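Local coordinates for type 3 secretion system regulator YopR (Yersinia pestis, PDB 1Z21), which may regulate assembly of the type III secretion injectisome by controlling secretion or polymerisation of the needle subunit, and is involved in pathogenesis, at residues V62-D67 with K71-I76; Q15-S20 with A26-L31; A53-E58 with S97-K102. All coordinates share one frame; numbering follows the deposited sequence.

Interaction 1. Residues V62-D67 with K71-I76; sequences VLQQFD and KRWEAI
The tight turn between two consecutive helices of the five-helix YopR core domain brings L63 of helix 52-66, and D67 in the connection that follows, against W73 and I76 in the first turns of helix 71-82. The two short helical segments run at 113° to each other, their axes 10.6 Å apart. The indole of W73 is the centrepiece. Its NE1 donates to the backbone O of D67 over 2.9 Å in a nearly straight bond (N-H...O 173°). The oxygen lies in the ring plane, but the nitrogen stands well above the carbonyl plane of D67 and so misses the lone-pair direction. This bond fixes the rotation of the indole and satisfies its buried N-H. L63 then covers one face: its CB sits 3.8 Å from the centroid of the five-membered ring, a CH-pi contact, while CD1 reaches CD2 and CE3 of W73. The other methyl of L63, CD2, meets CG2 of I76 more loosely, at 4.2 Å. At the ring edge Q64 bends at chi2 and brings its NE2 to 3.6 Å from CZ2 of W73.

The carboxylate of D67 is buried and heavily engaged. CG1 of I76 packs 3.6 Å from OD2 of D67, the oxygen that also pairs with R10; OD1 takes the indole N-H of W14, tying the turn to helix 6-19. These polar partners would probably favour the charged form. R72 makes its salt bridge with E11, and a water links it to D67, giving a 2.6 Å bond to D67 OD1 and accepting from R72 NH1 over 3.0 Å.

Interaction 2. Residues Q15-S20 with A26-L31; sequences QQYYAS and AVLEVL
Q16 approaches V27 through the base of its side chain, its CB lying 4.5 Å from CG1 of V27, while the amide end turns away from helix 25-43. One residue on, Y17 supplies most of the contact from its side. Its CB lies 3.9 Å from CG1 of V27, a methyl that also touches the backbone N of Y17. On another flank, CB of Y17 comes within 4.3 Å of CD1 of L31. The ring extends past L28. With CG of Y17 opposite its own backbone N (chi1 173°), CE1 comes to 3.8 Å from CB of L28, and CD2 of L28 lies beside CE1 and OH of the tyrosine. CD1 of L28 stands over the centre of the ring, 4.3 Å from the centroid and 12° off the normal, making a CH-pi contact over the face.

These residues lie beside the turn of an alpha-alpha hairpin, in which helix 6-19 turns back through a short loop into helix 25-43. The segments run roughly antiparallel, at 145°, with axes 9.2 Å apart, and the hairpin is held here by apolar groups across a partly buried seam. One turn earlier in helix 6-19, L13 extends the seam against V27, V30 and L31.

Y18 leaves the seam for helix 71-82, where it meets K71 in a cation-pi contact. At S20, the first residue to depart from helical geometry, OG takes part in a hydrogen bond with the backbone N of D24, joining the helix end to the loop preceding helix 25-43; the D24 carboxylate in turn accepts from the backbone N of V27.

Interaction 3. Residues A53-E58 with S97-K102; sequences AIDLPE and SELINK
L99 lays its two methyl groups against the base of D55, CD1 at 3.4 Å and CD2 at 3.9 Å from CB of D55. The two side chains cross at about a right angle, and CD1 of L99 also touches OD2 of the aspartate, 3.7 Å away. The nearly eclipsed chi1 of the leucine, -126°, goes with this tight approach of CD1 and probably carries some strain. Beyond this apolar contact, the carboxylate of D55 has polar partners of its own: OD2 is hydrogen-bonded to the hydroxyl of Y95 and to the backbone N of V51.

In the all-helical YopR core this is where the early part of helix 52-66 passes the last helix, 94-107, nearly perpendicularly: the segments meet at 78°, with axes 10.2 Å apart. F43 of helix 25-43 packs on both D55 and L99, bringing a third helix to the crossing.

L56 continues the interface along its own helix. Its CD2 lies 3.7 Å from the backbone O of L99 and 4.3 Å from CB of K102, while further contacts reach E103 and I106. Across these segments K102 contributes its CB; the rest of the chain leads away to a salt bridge in which NZ lies 3.3 Å from OE2 of E98.

How the interactions relate
Interaction 1 lies close to the centre of the domain, whereas interactions 2 and 3 sit on opposite sides of that centre, about 25 Å apart between their own centres. Helix 52-66 serves both interactions 1 and 3, with its end in the first and its early turns in the second. Interactions 1 and 2 touch directly: CG of R72 packs 3.4 Å from OH of Y18, and CD1 of I76 meets CB of L31. Their chemistry differs with place. The central turn combines an indole hydrogen bond with buried charge, the partly exposed hairpin relies on apolar and CH-pi contacts, and the buried crossing of 53-58 with 97-102 rests on leucine methyls set against an aspartate's CB and a backbone carbonyl oxygen.

Interaction 1. Residues V62-D67 with K71-I76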
loop_
_atom_site.group_PDB
_atom_site.type_symbol
_atom_site.label_atom_id
_atom_site.label_comp_id
_atom_site.label_asym_id
_atom_site.label_seq_id
_atom_site.Cartn_x
_atom_site.Cartn_y
_atom_site.Cartn_z
ATOM N N VAL A 62 -3.964 -0.984 -8.105
ATOM C CA VAL A 62 -4.552 -1.213 -6.787
ATOM C C VAL A 62 -4.351 0.007 -5.871
ATOM O O VAL A 62 -5.294 0.476 -5.245
ATOM C CB VAL A 62 -3.996 -2.487 -6.107
ATOM C CG1 VAL A 62 -4.597 -2.646 -4.709
ATOM C CG2 VAL A 62 -4.291 -3.733 -6.950
ATOM N N LEU A 63 -3.135 0.535 -5.798
ATOM C CA LEU A 63 -2.885 1.696 -4.947
ATOM C C LEU A 63 -3.802 2.858 -5.328
ATOM O O LEU A 63 -4.358 3.523 -4.446
ATOM C CB LEU A 63 -1.417 2.132 -5.022
ATOM C CG LEU A 63 -0.367 1.155 -4.478
ATOM C CD1 LEU A 63 1.023 1.733 -4.649
ATOM C CD2 LEU A 63 -0.606 0.789 -3.014
ATOM N N GLN A 64 -3.971 3.074 -6.638
ATOM C CA GLN A 64 -4.793 4.166 -7.175
ATOM C C GLN A 64 -6.273 4.036 -6.823
ATOM O O GLN A 64 -6.985 5.037 -6.801
ATOM C CB GLN A 64 -4.647 4.245 -8.704
ATOM C CG GLN A 64 -5.361 5.446 -9.366
ATOM C CD GLN A 64 -4.912 6.788 -8.803
ATOM O OE1 GLN A 64 -5.736 7.614 -8.378
ATOM N NE2 GLN A 64 -3.609 7.007 -8.788
ATOM N N GLN A 65 -6.738 2.816 -6.570
ATOM C CA GLN A 65 -8.120 2.592 -6.141
ATOM C C GLN A 65 -8.437 3.314 -4.833
ATOM O O GLN A 65 -9.597 3.660 -4.569
ATOM C CB GLN A 65 -8.414 1.096 -5.949
ATOM C CG GLN A 65 -8.586 0.263 -7.233
ATOM C CD GLN A 65 -8.597 -1.251 -6.960
ATOM O OE1 GLN A 65 -8.965 -1.690 -5.869
ATOM N NE2 GLN A 65 -8.181 -2.040 -7.945
ATOM N N PHE A 66 -7.407 3.518 -4.019
ATOM C CA PHE A 66 -7.554 4.034 -2.654
ATOM C C PHE A 66 -7.020 5.449 -2.468
ATOM O O PHE A 66 -7.640 6.255 -1.778
ATOM C CB PHE A 66 -6.856 3.089 -1.679
ATOM C CG PHE A 66 -7.502 1.745 -1.600
ATOM C CD1 PHE A 66 -8.635 1.563 -0.818
ATOM C CD2 PHE A 66 -7.015 0.679 -2.335
ATOM C CE1 PHE A 66 -9.262 0.338 -0.754
ATOM C CE2 PHE A 66 -7.644 -0.564 -2.269
ATOM C CZ PHE A 66 -8.768 -0.728 -1.478
ATOM N N ASP A 67 -5.863 5.742 -3.050
ATOM C CA ASP A 67 -5.165 6.997 -2.806
ATOM C C ASP A 67 -4.540 7.520 -4.079
ATOM O O ASP A 67 -4.026 6.754 -4.880
ATOM C CB ASP A 67 -4.036 6.797 -1.787
ATOM C CG ASP A 67 -4.515 6.233 -0.487
ATOM O OD1 ASP A 67 -5.387 6.878 0.135
ATOM O OD2 ASP A 67 -4.075 5.164 0.008
ATOM N N LYS A 71 3.191 10.742 -1.763
ATOM C CA LYS A 71 3.767 10.224 -0.530
ATOM C C LYS A 71 2.826 9.274 0.220
ATOM O O LYS A 71 3.283 8.508 1.055
ATOM C CB LYS A 71 4.196 11.379 0.391
ATOM C CG LYS A 71 3.044 12.260 0.869
ATOM C CD LYS A 71 3.509 13.442 1.740
ATOM C CE LYS A 71 2.417 14.500 1.859
ATOM N NZ LYS A 71 2.371 15.102 3.228
ATOM N N ARG A 72 1.525 9.329 -0.061
ATOM C CA ARG A 72 0.581 8.359 0.533
ATOM C C ARG A 72 0.891 6.932 0.110
ATOM O O ARG A 72 0.782 5.996 0.909
ATOM C CB ARG A 72 -0.871 8.702 0.187
ATOM C CG ARG A 72 -1.348 9.918 0.925
ATOM C CD ARG A 72 -2.732 10.386 0.576
ATOM N NE ARG A 72 -2.955 11.678 1.210
ATOM C CZ ARG A 72 -4.124 12.260 1.342
ATOM N NH1 ARG A 72 -5.214 11.690 0.883
ATOM N NH2 ARG A 72 -4.198 13.433 1.947
ATOM N N TRP A 73 1.277 6.762 -1.155
ATOM C CA TRP A 73 1.653 5.438 -1.650
ATOM C C TRP A 73 2.815 4.839 -0.851
ATOM O O TRP A 73 2.793 3.665 -0.520
ATOM C CB TRP A 73 2.017 5.501 -3.135
ATOM C CG TRP A 73 0.843 5.589 -4.068
ATOM C CD1 TRP A 73 -0.435 5.926 -3.758
ATOM C CD2 TRP A 73 0.858 5.345 -5.477
ATOM N NE1 TRP A 73 -1.226 5.900 -4.880
ATOM C CE2 TRP A 73 -0.457 5.531 -5.951
ATOM C CE3 TRP A 73 1.845 4.952 -6.385
ATOM C CZ2 TRP A 73 -0.801 5.368 -7.295
ATOM C CZ3 TRP A 73 1.497 4.796 -7.719
ATOM C CH2 TRP A 73 0.195 4.996 -8.157
ATOM N N GLU A 74 3.820 5.656 -0.543
ATOM C CA GLU A 74 5.003 5.202 0.181
ATOM C C GLU A 74 4.642 4.734 1.585
ATOM O O GLU A 74 5.055 3.673 2.002
ATOM C CB GLU A 74 6.042 6.315 0.251
ATOM C CG GLU A 74 6.683 6.617 -1.096
ATOM C CD GLU A 74 7.442 7.929 -1.119
ATOM O OE1 GLU A 74 7.353 8.707 -0.147
ATOM O OE2 GLU A 74 8.125 8.179 -2.128
ATOM N N ALA A 75 3.827 5.514 2.288
ATOM C CA ALA A 75 3.380 5.132 3.631
ATOM C C ALA A 75 2.541 3.870 3.616
ATOM O O ALA A 75 2.730 2.981 4.442
ATOM C CB ALA A 75 2.595 6.274 4.257
ATOM N N ILE A 76 1.592 3.801 2.688
ATOM C CA ILE A 76 0.745 2.632 2.544
ATOM C C ILE A 76 1.574 1.382 2.252
ATOM O O ILE A 76 1.396 0.369 2.900
ATOM C CB ILE A 76 -0.345 2.863 1.469
ATOM C CG1 ILE A 76 -1.376 3.903 1.962
ATOM C CG2 ILE A 76 -1.018 1.546 1.069
ATOM C CD1 ILE A 76 -2.319 3.427 3.063
HETATM O O HOH W 1 -6.535 9.250 -0.141
#

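Interaction 2. Residues Q15-S20 with A26-L31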
loop_
_atom_site.group_PDB
_atom_site.type_symbol
_atom_site.label_atom_id
_atom_site.label_comp_id
_atom_site.label_asym_id
_atom_site.label_seq_id
_atom_site.Cartn_x
_atom_site.Cartn_y
_atom_site.Cartn_z
ATOM N N GLN A 15 -6.142 12.702 7.670
ATOM C CA GLN A 15 -6.073 13.905 8.500
ATOM C C GLN A 15 -5.448 13.586 9.838
ATOM O O GLN A 15 -4.531 14.287 10.275
ATOM C CB GLN A 15 -7.463 14.516 8.723
ATOM C CG GLN A 15 -8.018 15.298 7.539
ATOM C CD GLN A 15 -9.510 15.566 7.671
ATOM O OE1 GLN A 15 -10.053 15.559 8.784
ATOM N NE2 GLN A 15 -10.183 15.784 6.540
ATOM N N GLN A 16 -5.940 12.530 10.480
ATOM C CA GLN A 16 -5.440 12.133 11.788
ATOM C C GLN A 16 -4.027 11.582 11.699
ATOM O O GLN A 16 -3.218 11.810 12.597
ATOM C CB GLN A 16 -6.361 11.114 12.474
ATOM C CG GLN A 16 -7.640 11.697 13.052
ATOM C CD GLN A 16 -7.403 12.835 14.034
ATOM O OE1 GLN A 16 -6.756 12.641 15.067
ATOM N NE2 GLN A 16 -7.921 14.023 13.707
ATOM N N TYR A 17 -3.716 10.868 10.621
ATOM C CA TYR A 17 -2.371 10.331 10.475
ATOM C C TYR A 17 -1.341 11.461 10.388
ATOM O O TYR A 17 -0.371 11.460 11.135
ATOM C CB TYR A 17 -2.248 9.428 9.249
ATOM C CG TYR A 17 -0.829 9.000 9.007
ATOM C CD1 TYR A 17 -0.218 8.072 9.836
ATOM C CD2 TYR A 17 -0.078 9.551 7.968
ATOM C CE1 TYR A 17 1.108 7.698 9.631
ATOM C CE2 TYR A 17 1.238 9.186 7.768
ATOM C CZ TYR A 17 1.819 8.264 8.601
ATOM O OH TYR A 17 3.120 7.895 8.394
ATOM N N TYR A 18 -1.552 12.415 9.488
ATOM C CA TYR A 18 -0.548 13.454 9.215
ATOM C C TYR A 18 -0.427 14.471 10.346
ATOM O O TYR A 18 0.648 15.019 10.574
ATOM C CB TYR A 18 -0.849 14.183 7.902
ATOM C CG TYR A 18 -0.426 13.405 6.670
ATOM C CD1 TYR A 18 0.871 12.933 6.530
ATOM C CD2 TYR A 18 -1.337 13.130 5.653
ATOM C CE1 TYR A 18 1.256 12.200 5.409
ATOM C CE2 TYR A 18 -0.962 12.410 4.528
ATOM C CZ TYR A 18 0.328 11.942 4.409
ATOM O OH TYR A 18 0.698 11.230 3.286
ATOM N N ALA A 19 -1.526 14.716 11.045
ATOM C CA ALA A 19 -1.513 15.608 12.202
ATOM C C ALA A 19 -0.673 14.998 13.320
ATOM O O ALA A 19 0.123 15.710 13.963
ATOM C CB ALA A 19 -2.933 15.853 12.697
ATOM N N SER A 20 -0.827 13.682 13.505
ATOM C CA SER A 20 -0.262 12.956 14.631
ATOM C C SER A 20 1.229 13.172 14.725
ATOM O O SER A 20 1.908 13.331 13.726
ATOM C CB SER A 20 -0.570 11.457 14.558
ATOM O OG SER A 20 0.094 10.837 13.470
ATOM N N ALA A 26 -1.108 2.993 14.183
ATOM C CA ALA A 26 -2.395 2.327 14.299
ATOM C C ALA A 26 -3.361 2.924 13.289
ATOM O O ALA A 26 -4.122 2.206 12.654
ATOM C CB ALA A 26 -2.936 2.444 15.716
ATOM N N VAL A 27 -3.286 4.238 13.098
ATOM C CA VAL A 27 -4.121 4.912 12.120
ATOM C C VAL A 27 -3.698 4.482 10.720
ATOM O O VAL A 27 -4.528 4.188 9.869
ATOM C CB VAL A 27 -4.034 6.442 12.268
ATOM C CG1 VAL A 27 -4.811 7.126 11.162
ATOM C CG2 VAL A 27 -4.574 6.870 13.645
ATOM N N LEU A 28 -2.393 4.438 10.492
ATOM C CA LEU A 28 -1.881 4.012 9.198
ATOM C C LEU A 28 -2.242 2.549 8.900
ATOM O O LEU A 28 -2.509 2.196 7.756
ATOM C CB LEU A 28 -0.374 4.244 9.133
ATOM C CG LEU A 28 0.287 4.043 7.767
ATOM C CD1 LEU A 28 -0.297 4.963 6.715
ATOM C CD2 LEU A 28 1.776 4.268 7.907
ATOM N N GLU A 29 -2.287 1.707 9.925
ATOM C CA GLU A 29 -2.695 0.314 9.744
ATOM C C GLU A 29 -4.162 0.216 9.311
ATOM O O GLU A 29 -4.518 -0.563 8.423
ATOM C CB GLU A 29 -2.435 -0.483 11.029
ATOM C CG GLU A 29 -3.020 -1.888 11.053
ATOM C CD GLU A 29 -2.444 -2.793 9.987
ATOM O OE1 GLU A 29 -1.359 -2.479 9.439
ATOM O OE2 GLU A 29 -3.084 -3.818 9.698
ATOM N N VAL A 30 -5.033 1.017 9.914
ATOM C CA VAL A 30 -6.410 1.089 9.412
ATOM C C VAL A 30 -6.442 1.485 7.918
ATOM O O VAL A 30 -7.120 0.847 7.095
ATOM C CB VAL A 30 -7.284 2.072 10.248
ATOM C CG1 VAL A 30 -8.699 2.096 9.703
ATOM C CG2 VAL A 30 -7.302 1.665 11.708
ATOM N N LEU A 31 -5.684 2.521 7.559
ATOM C CA LEU A 31 -5.586 2.960 6.161
ATOM C C LEU A 31 -5.094 1.841 5.244
ATOM O O LEU A 31 -5.599 1.674 4.129
ATOM C CB LEU A 31 -4.654 4.162 6.050
ATOM C CG LEU A 31 -5.300 5.524 6.371
ATOM C CD1 LEU A 31 -4.261 6.607 6.689
ATOM C CD2 LEU A 31 -6.169 5.969 5.238
#

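Interaction 3. Residues A53-E58 with S97-K102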
loop_
_atom_site.group_PDB
_atom_site.type_symbol
_atom_site.label_atom_id
_atom_site.label_comp_id
_atom_site.label_asym_id
_atom_site.label_seq_id
_atom_site.Cartn_x
_atom_site.Cartn_y
_atom_site.Cartn_z
ATOM N N ALA A 53 7.360 -5.737 -15.375
ATOM C CA ALA A 53 6.602 -5.054 -16.419
ATOM C C ALA A 53 5.101 -5.329 -16.347
ATOM O O ALA A 53 4.305 -4.533 -16.831
ATOM C CB ALA A 53 7.155 -5.406 -17.814
ATOM N N ILE A 54 4.735 -6.451 -15.732
ATOM C CA ILE A 54 3.354 -6.878 -15.567
ATOM C C ILE A 54 2.812 -6.520 -14.180
ATOM O O ILE A 54 1.729 -5.953 -14.057
ATOM C CB ILE A 54 3.278 -8.402 -15.784
ATOM C CG1 ILE A 54 3.719 -8.759 -17.208
ATOM C CG2 ILE A 54 1.895 -8.936 -15.468
ATOM C CD1 ILE A 54 2.821 -8.255 -18.290
ATOM N N ASP A 55 3.590 -6.834 -13.153
ATOM C CA ASP A 55 3.137 -6.759 -11.773
ATOM C C ASP A 55 3.119 -5.340 -11.215
ATOM O O ASP A 55 2.276 -5.016 -10.386
ATOM C CB ASP A 55 4.017 -7.618 -10.868
ATOM C CG ASP A 55 3.848 -9.103 -11.102
ATOM O OD1 ASP A 55 2.808 -9.525 -11.644
ATOM O OD2 ASP A 55 4.721 -9.918 -10.739
ATOM N N LEU A 56 4.065 -4.507 -11.620
ATOM C CA LEU A 56 4.121 -3.154 -11.078
ATOM C C LEU A 56 2.940 -2.307 -11.524
ATOM O O LEU A 56 2.337 -1.654 -10.690
ATOM C CB LEU A 56 5.462 -2.479 -11.357
ATOM C CG LEU A 56 6.608 -3.077 -10.531
ATOM C CD1 LEU A 56 7.956 -2.534 -10.973
ATOM C CD2 LEU A 56 6.404 -2.834 -9.033
ATOM N N PRO A 57 2.588 -2.290 -12.812
ATOM C CA PRO A 57 1.347 -1.633 -13.236
ATOM C C PRO A 57 0.110 -2.121 -12.495
ATOM O O PRO A 57 -0.739 -1.300 -12.161
ATOM C CB PRO A 57 1.269 -1.972 -14.722
ATOM C CG PRO A 57 2.666 -2.087 -15.126
ATOM C CD PRO A 57 3.360 -2.777 -13.973
ATOM N N GLU A 58 0.007 -3.427 -12.249
ATOM C CA GLU A 58 -1.123 -3.974 -11.501
ATOM C C GLU A 58 -1.110 -3.441 -10.067
ATOM O O GLU A 58 -2.139 -3.014 -9.545
ATOM C CB GLU A 58 -1.072 -5.507 -11.497
ATOM C CG GLU A 58 -1.442 -6.106 -12.844
ATOM C CD GLU A 58 -1.264 -7.621 -12.905
ATOM O OE1 GLU A 58 -0.874 -8.246 -11.888
ATOM O OE2 GLU A 58 -1.529 -8.195 -13.993
ATOM N N SER A 97 6.060 -8.888 -1.114
ATOM C CA SER A 97 7.078 -8.110 -0.439
ATOM C C SER A 97 8.117 -7.589 -1.423
ATOM O O SER A 97 8.548 -6.445 -1.330
ATOM C CB SER A 97 7.733 -8.952 0.651
ATOM O OG SER A 97 6.763 -9.285 1.617
ATOM N N GLU A 98 8.505 -8.431 -2.379
ATOM C CA GLU A 98 9.519 -8.062 -3.366
ATOM C C GLU A 98 8.970 -7.025 -4.338
ATOM O O GLU A 98 9.658 -6.072 -4.691
ATOM C CB GLU A 98 10.010 -9.288 -4.137
ATOM C CG GLU A 98 10.985 -8.977 -5.271
ATOM C CD GLU A 98 12.260 -8.299 -4.813
ATOM O OE1 GLU A 98 12.539 -8.283 -3.600
ATOM O OE2 GLU A 98 13.001 -7.782 -5.679
ATOM N N LEU A 99 7.732 -7.231 -4.767
ATOM C CA LEU A 99 7.015 -6.268 -5.599
ATOM C C LEU A 99 6.981 -4.889 -4.959
ATOM O O LEU A 99 7.213 -3.879 -5.616
ATOM C CB LEU A 99 5.565 -6.719 -5.778
ATOM C CG LEU A 99 4.991 -6.870 -7.166
ATOM C CD1 LEU A 99 5.974 -7.591 -8.087
ATOM C CD2 LEU A 99 3.685 -7.645 -7.028
ATOM N N ILE A 100 6.646 -4.861 -3.670
ATOM C CA ILE A 100 6.530 -3.619 -2.932
ATOM C C ILE A 100 7.860 -2.911 -2.906
ATOM O O ILE A 100 7.953 -1.709 -3.150
ATOM C CB ILE A 100 6.019 -3.884 -1.506
ATOM C CG1 ILE A 100 4.528 -4.215 -1.567
ATOM C CG2 ILE A 100 6.277 -2.666 -0.608
ATOM C CD1 ILE A 100 3.936 -4.620 -0.226
ATOM N N ASN A 101 8.909 -3.667 -2.634
ATOM C CA ASN A 101 10.222 -3.079 -2.573
ATOM C C ASN A 101 10.690 -2.516 -3.927
ATOM O O ASN A 101 11.354 -1.496 -3.952
ATOM C CB ASN A 101 11.196 -4.061 -1.923
ATOM C CG ASN A 101 10.905 -4.240 -0.407
ATOM O OD1 ASN A 101 10.840 -3.254 0.354
ATOM N ND2 ASN A 101 10.693 -5.479 0.021
ATOM N N LYS A 102 10.299 -3.144 -5.034
ATOM C CA LYS A 102 10.627 -2.609 -6.359
ATOM C C LYS A 102 9.895 -1.293 -6.631
ATOM O O LYS A 102 10.481 -0.356 -7.163
ATOM C CB LYS A 102 10.333 -3.640 -7.456
ATOM C CG LYS A 102 11.276 -4.815 -7.417
ATOM C CD LYS A 102 11.327 -5.539 -8.710
ATOM C CE LYS A 102 12.228 -6.754 -8.619
ATOM N NZ LYS A 102 13.656 -6.372 -8.565
#